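Local coordinates for protein thioredoxin (H-type,TRX-H) (Edwardsiella tarda, PDB 5ZF2) that inhibits ASK1-MAPK signalling cascades to promote pathogenesis during infection, as a thioredoxin-like type IV secretion effector, at residues P4-D7 against A8-T11; V56-D59 against T60-A64. All blocks are in the same frame, centred on the assembly; numbering follows the deposited sequence.

Interaction 1 of 2, residues P4-D7 against A8-T11; sequences PYSD and AAFT
Ser6 reaches forward over the first turn of helix 7-15 and caps it: its OG lies 3.2 Å from Ala9 N and takes that N-H at 160°. With chi1 at 73°, OG sits between Ser6's own backbone N and carbonyl carbon, which turns the hydroxyl toward the helix start, where the early amides have no preceding turn to bond to. Ala9, three residues on, has only a methyl and cannot return a bond to Ser6 N, so this is a simple serine N-cap and not a capping box. The backbone takes over from there. Phe10 N donates to Ser6 O at 3.0 Å, and one residue further Thr11 N donates to Asp7 O, also at 3.0 Å. Asp7, the first residue of the helix, has its CB against Ala8 N, and its carboxylate lies beside the Tyr5 hydroxyl: Asp7 OD1 is 2.9 Å from Tyr5 OH, and Gln67 OE1 lies close to the same hydroxyl. A carboxylate at this end of a helix would probably be favoured by the helix dipole. Between Tyr5 and Phe10 the meeting is apolar and lopsided: one corner of the tyrosine, CE1, comes to 3.5 Å from Phe10 CB and touches CG just beyond. The rings of Tyr5 and Phe10 are inclined at 46°, centroids 5.7 Å apart. Phe10 then runs on inward, where its ring meets Phe68 edge-to-face and lies on Val20 and Val22 of strand 20-25. Tyr5 packs toward strand 52-57 and helix 62-68 and shares backbone hydrogen bonds with Lys55, so the short link from edge strand 2-4 into helix 7-15 is fastened to both.

Interaction 2 of 2, residues V56-D59 against T60-A64; sequences VNFD and TQKAA
Gln61 folds its side chain back to the end of strand 52-57, where OE1 accepts from Asn57 N at 2.9 Å, almost straight at 174°. It joins an Asx turn at Asn57 in the connection from strand 52-57 to helix 62-68 of the thioredoxin fold. The Asn57 N-H comes in the plane of the Gln61 side-chain amide and meets a lone pair of OE1, which fixes how that amide is rotated; NE2 of the same group hydrogen-bonds elsewhere, to Tyr5 O. In the Asx turn, Asn57 OD1 takes Asp59 N at 2.8 Å. The asparagine's backbone O is gripped twice: Gln61 N, at 3.1 Å, arrives nearly end-on to the carbonyl, while Thr60 N, also at 3.1 Å, sits well above the carbonyl plane. Beneath these hydrogen bonds the contact is closed by buried aliphatic groups, with Val56 CG1 against Ala64 CB at 3.8 Å. Val56 continues onto Val22, Val24 and Leu65, which ties the strand end to both the sheet and the following helix.

The outer side is looser. Thr60 and Asp59 are exposed, and Thr60 OG1 merely rests against Asn57 CB and CG. Lys62, also exposed, bends at chi2 (-65°) and doubles back over the turn, carrying NZ to 2.8 Å from Phe58 O, which accepts its hydrogen bond. The same ammonium approaches the Phe58 ring in an off-centre cation-pi contact; this one nitrogen therefore joins the turn's backbone to its aromatic side chain. The Asp59 carboxylate lies near the ammonium without touching it and would probably stabilise its charge. Lys62 NZ stands 4.0 Å from the Phe58 ring centroid, 30° off the ring normal, and is closest to the ring at CE1.

How the interactions relate
The two contacts follow each other along the chain, their centres about 12 Å apart, and both lie where a strand gives way to a helix: strand 2-4 to helix 7-15 in interaction 1, strand 52-57 to helix 62-68 in interaction 2. Tyr5 is the bridge. The 2.9 Å bond from Gln61 NE2 to Tyr5 O clamps the loop of interaction 1 to interaction 2. Tyr5 CB packs on Val56 CG2 at 3.7 Å, and Tyr5 CE2 lies 3.9 Å from Ala64 CB, wedging the tyrosine against both segments of interaction 2. Phe58 comes close to Cys29 and Cys32, a CxxC pattern at a helix start consistent with a thioredoxin-type redox site, but does not touch them.

Interaction 1 of 2, residues P4-D7 against A8-T11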
loop_
_atom_site.group_PDB
_atom_site.type_symbol
_atom_site.label_atom_id
_atom_site.label_comp_id
_atom_site.label_asym_id
_atom_site.label_seq_id
_atom_site.Cartn_x
_atom_site.Cartn_y
_atom_site.Cartn_z
ATOM N N PRO A 4 7.767 -1.594 -6.969
ATOM C CA PRO A 4 7.866 -0.146 -6.808
ATOM C C PRO A 4 6.766 0.535 -7.596
ATOM O O PRO A 4 6.377 0.082 -8.678
ATOM C CB PRO A 4 9.248 0.200 -7.394
ATOM C CG PRO A 4 9.918 -1.079 -7.657
ATOM C CD PRO A 4 8.878 -2.145 -7.769
ATOM N N TYR A 5 6.281 1.644 -7.055
ATOM C CA TYR A 5 5.316 2.440 -7.790
ATOM C C TYR A 5 5.915 2.939 -9.102
ATOM O O TYR A 5 7.038 3.464 -9.142
ATOM C CB TYR A 5 4.833 3.642 -6.971
ATOM C CG TYR A 5 3.879 4.479 -7.780
ATOM C CD1 TYR A 5 2.518 4.173 -7.827
ATOM C CD2 TYR A 5 4.355 5.521 -8.573
ATOM C CE1 TYR A 5 1.651 4.925 -8.604
ATOM C CE2 TYR A 5 3.519 6.251 -9.352
ATOM C CZ TYR A 5 2.171 5.964 -9.358
ATOM O OH TYR A 5 1.369 6.745 -10.151
ATOM N N SER A 6 5.140 2.771 -10.170
ATOM C CA SER A 6 5.321 3.476 -11.427
ATOM C C SER A 6 3.937 3.756 -11.971
ATOM O O SER A 6 2.981 3.040 -11.653
ATOM C CB SER A 6 6.145 2.675 -12.443
ATOM O OG SER A 6 5.400 1.595 -12.982
ATOM N N ASP A 7 3.830 4.853 -12.727
ATOM C CA ASP A 7 2.569 5.226 -13.360
ATOM C C ASP A 7 1.984 4.061 -14.146
ATOM O O ASP A 7 0.820 3.698 -13.957
ATOM C CB ASP A 7 2.770 6.426 -14.291
ATOM C CG ASP A 7 3.196 7.687 -13.552
ATOM O OD1 ASP A 7 2.957 7.756 -12.328
ATOM O OD2 ASP A 7 3.761 8.608 -14.206
ATOM N N ALA A 8 2.793 3.440 -15.015
ATOM C CA ALA A 8 2.245 2.443 -15.929
ATOM C C ALA A 8 1.808 1.182 -15.190
ATOM O O ALA A 8 0.755 0.611 -15.496
ATOM C CB ALA A 8 3.262 2.101 -17.016
ATOM N N ALA A 9 2.603 0.706 -14.230
ATOM C CA ALA A 9 2.177 -0.504 -13.537
ATOM C C ALA A 9 0.950 -0.243 -12.661
ATOM O O ALA A 9 0.084 -1.114 -12.527
ATOM C CB ALA A 9 3.332 -1.081 -12.716
ATOM N N PHE A 10 0.860 0.933 -12.044
ATOM C CA PHE A 10 -0.303 1.236 -11.204
ATOM C C PHE A 10 -1.576 1.320 -12.038
ATOM O O PHE A 10 -2.612 0.739 -11.675
ATOM C CB PHE A 10 -0.082 2.541 -10.436
ATOM C CG PHE A 10 -1.257 2.958 -9.595
ATOM C CD1 PHE A 10 -1.504 2.357 -8.368
ATOM C CD2 PHE A 10 -2.114 3.953 -10.032
ATOM C CE1 PHE A 10 -2.602 2.766 -7.586
ATOM C CE2 PHE A 10 -3.218 4.353 -9.265
ATOM C CZ PHE A 10 -3.450 3.763 -8.044
ATOM N N THR A 11 -1.529 2.045 -13.161
ATOM C CA THR A 11 -2.732 2.195 -13.968
ATOM C C THR A 11 -3.181 0.846 -14.518
ATOM O O THR A 11 -4.386 0.555 -14.567
ATOM C CB THR A 11 -2.513 3.199 -15.114
ATOM O OG1 THR A 11 -1.618 2.655 -16.074
ATOM C CG2 THR A 11 -1.941 4.521 -14.611
#

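Interaction 2 of 2, residues V56-D59 against T60-A64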
loop_
_atom_site.group_PDB
_atom_site.type_symbol
_atom_site.label_atom_id
_atom_site.label_comp_id
_atom_site.label_asym_id
_atom_site.label_seq_id
_atom_site.Cartn_x
_atom_site.Cartn_y
_atom_site.Cartn_z
ATOM N N VAL A 56 5.415 3.280 -2.682
ATOM C CA VAL A 56 5.633 4.668 -3.059
ATOM C C VAL A 56 6.665 5.249 -2.108
ATOM O O VAL A 56 6.452 5.273 -0.888
ATOM C CB VAL A 56 4.322 5.475 -3.002
ATOM C CG1 VAL A 56 4.566 6.938 -3.429
ATOM C CG2 VAL A 56 3.259 4.836 -3.898
ATOM N N ASN A 57 7.796 5.688 -2.658
ATOM C CA ASN A 57 8.845 6.276 -1.840
ATOM C C ASN A 57 8.472 7.731 -1.564
ATOM O O ASN A 57 8.481 8.575 -2.468
ATOM C CB ASN A 57 10.200 6.145 -2.527
ATOM C CG ASN A 57 11.351 6.646 -1.660
ATOM O OD1 ASN A 57 11.213 7.610 -0.904
ATOM N ND2 ASN A 57 12.497 5.967 -1.755
ATOM N N PHE A 58 8.139 8.023 -0.308
ATOM C CA PHE A 58 7.759 9.384 0.067
ATOM C C PHE A 58 8.801 10.422 -0.368
ATOM O O PHE A 58 8.452 11.545 -0.756
ATOM C CB PHE A 58 7.529 9.436 1.577
ATOM C CG PHE A 58 7.087 10.782 2.070
ATOM C CD1 PHE A 58 8.026 11.744 2.430
ATOM C CD2 PHE A 58 5.736 11.083 2.182
ATOM C CE1 PHE A 58 7.635 12.996 2.884
ATOM C CE2 PHE A 58 5.328 12.343 2.643
ATOM C CZ PHE A 58 6.283 13.288 2.994
ATOM N N ASP A 59 10.079 10.070 -0.324
ATOM C CA ASP A 59 11.103 11.063 -0.630
ATOM C C ASP A 59 11.249 11.344 -2.125
ATOM O O ASP A 59 11.579 12.477 -2.493
ATOM C CB ASP A 59 12.457 10.634 -0.054
ATOM C CG ASP A 59 12.486 10.670 1.466
ATOM O OD1 ASP A 59 11.756 11.484 2.070
ATOM O OD2 ASP A 59 13.260 9.894 2.066
ATOM N N THR A 60 11.009 10.367 -3.008
ATOM C CA THR A 60 11.411 10.521 -4.401
ATOM C C THR A 60 10.275 10.552 -5.418
ATOM O O THR A 60 10.540 10.827 -6.594
ATOM C CB THR A 60 12.381 9.398 -4.794
ATOM O OG1 THR A 60 11.696 8.143 -4.731
ATOM C CG2 THR A 60 13.573 9.349 -3.841
ATOM N N GLN A 61 9.033 10.286 -5.028
ATOM C CA GLN A 61 7.924 10.206 -5.976
ATOM C C GLN A 61 6.841 11.206 -5.573
ATOM O O GLN A 61 5.738 10.825 -5.180
ATOM C CB GLN A 61 7.405 8.742 -6.053
ATOM C CG GLN A 61 8.561 7.754 -6.357
ATOM C CD GLN A 61 8.093 6.306 -6.549
ATOM O OE1 GLN A 61 7.993 5.554 -5.581
ATOM N NE2 GLN A 61 7.853 5.901 -7.810
ATOM N N LYS A 62 7.157 12.504 -5.712
ATOM C CA LYS A 62 6.260 13.530 -5.207
ATOM C C LYS A 62 4.983 13.638 -6.042
ATOM O O LYS A 62 3.912 13.936 -5.497
ATOM C CB LYS A 62 7.019 14.859 -5.137
ATOM C CG LYS A 62 8.234 14.779 -4.184
ATOM C CD LYS A 62 7.726 14.536 -2.755
ATOM C CE LYS A 62 8.745 14.856 -1.682
ATOM N NZ LYS A 62 8.333 14.351 -0.331
ATOM N N ALA A 63 5.059 13.389 -7.351
ATOM C CA ALA A 63 3.846 13.408 -8.166
ATOM C C ALA A 63 2.867 12.339 -7.702
ATOM O O ALA A 63 1.644 12.560 -7.690
ATOM C CB ALA A 63 4.195 13.219 -9.646
ATOM N N ALA A 64 3.388 11.183 -7.277
ATOM C CA ALA A 64 2.519 10.133 -6.756
ATOM C C ALA A 64 1.814 10.577 -5.478
ATOM O O ALA A 64 0.625 10.290 -5.288
ATOM C CB ALA A 64 3.334 8.852 -6.517
#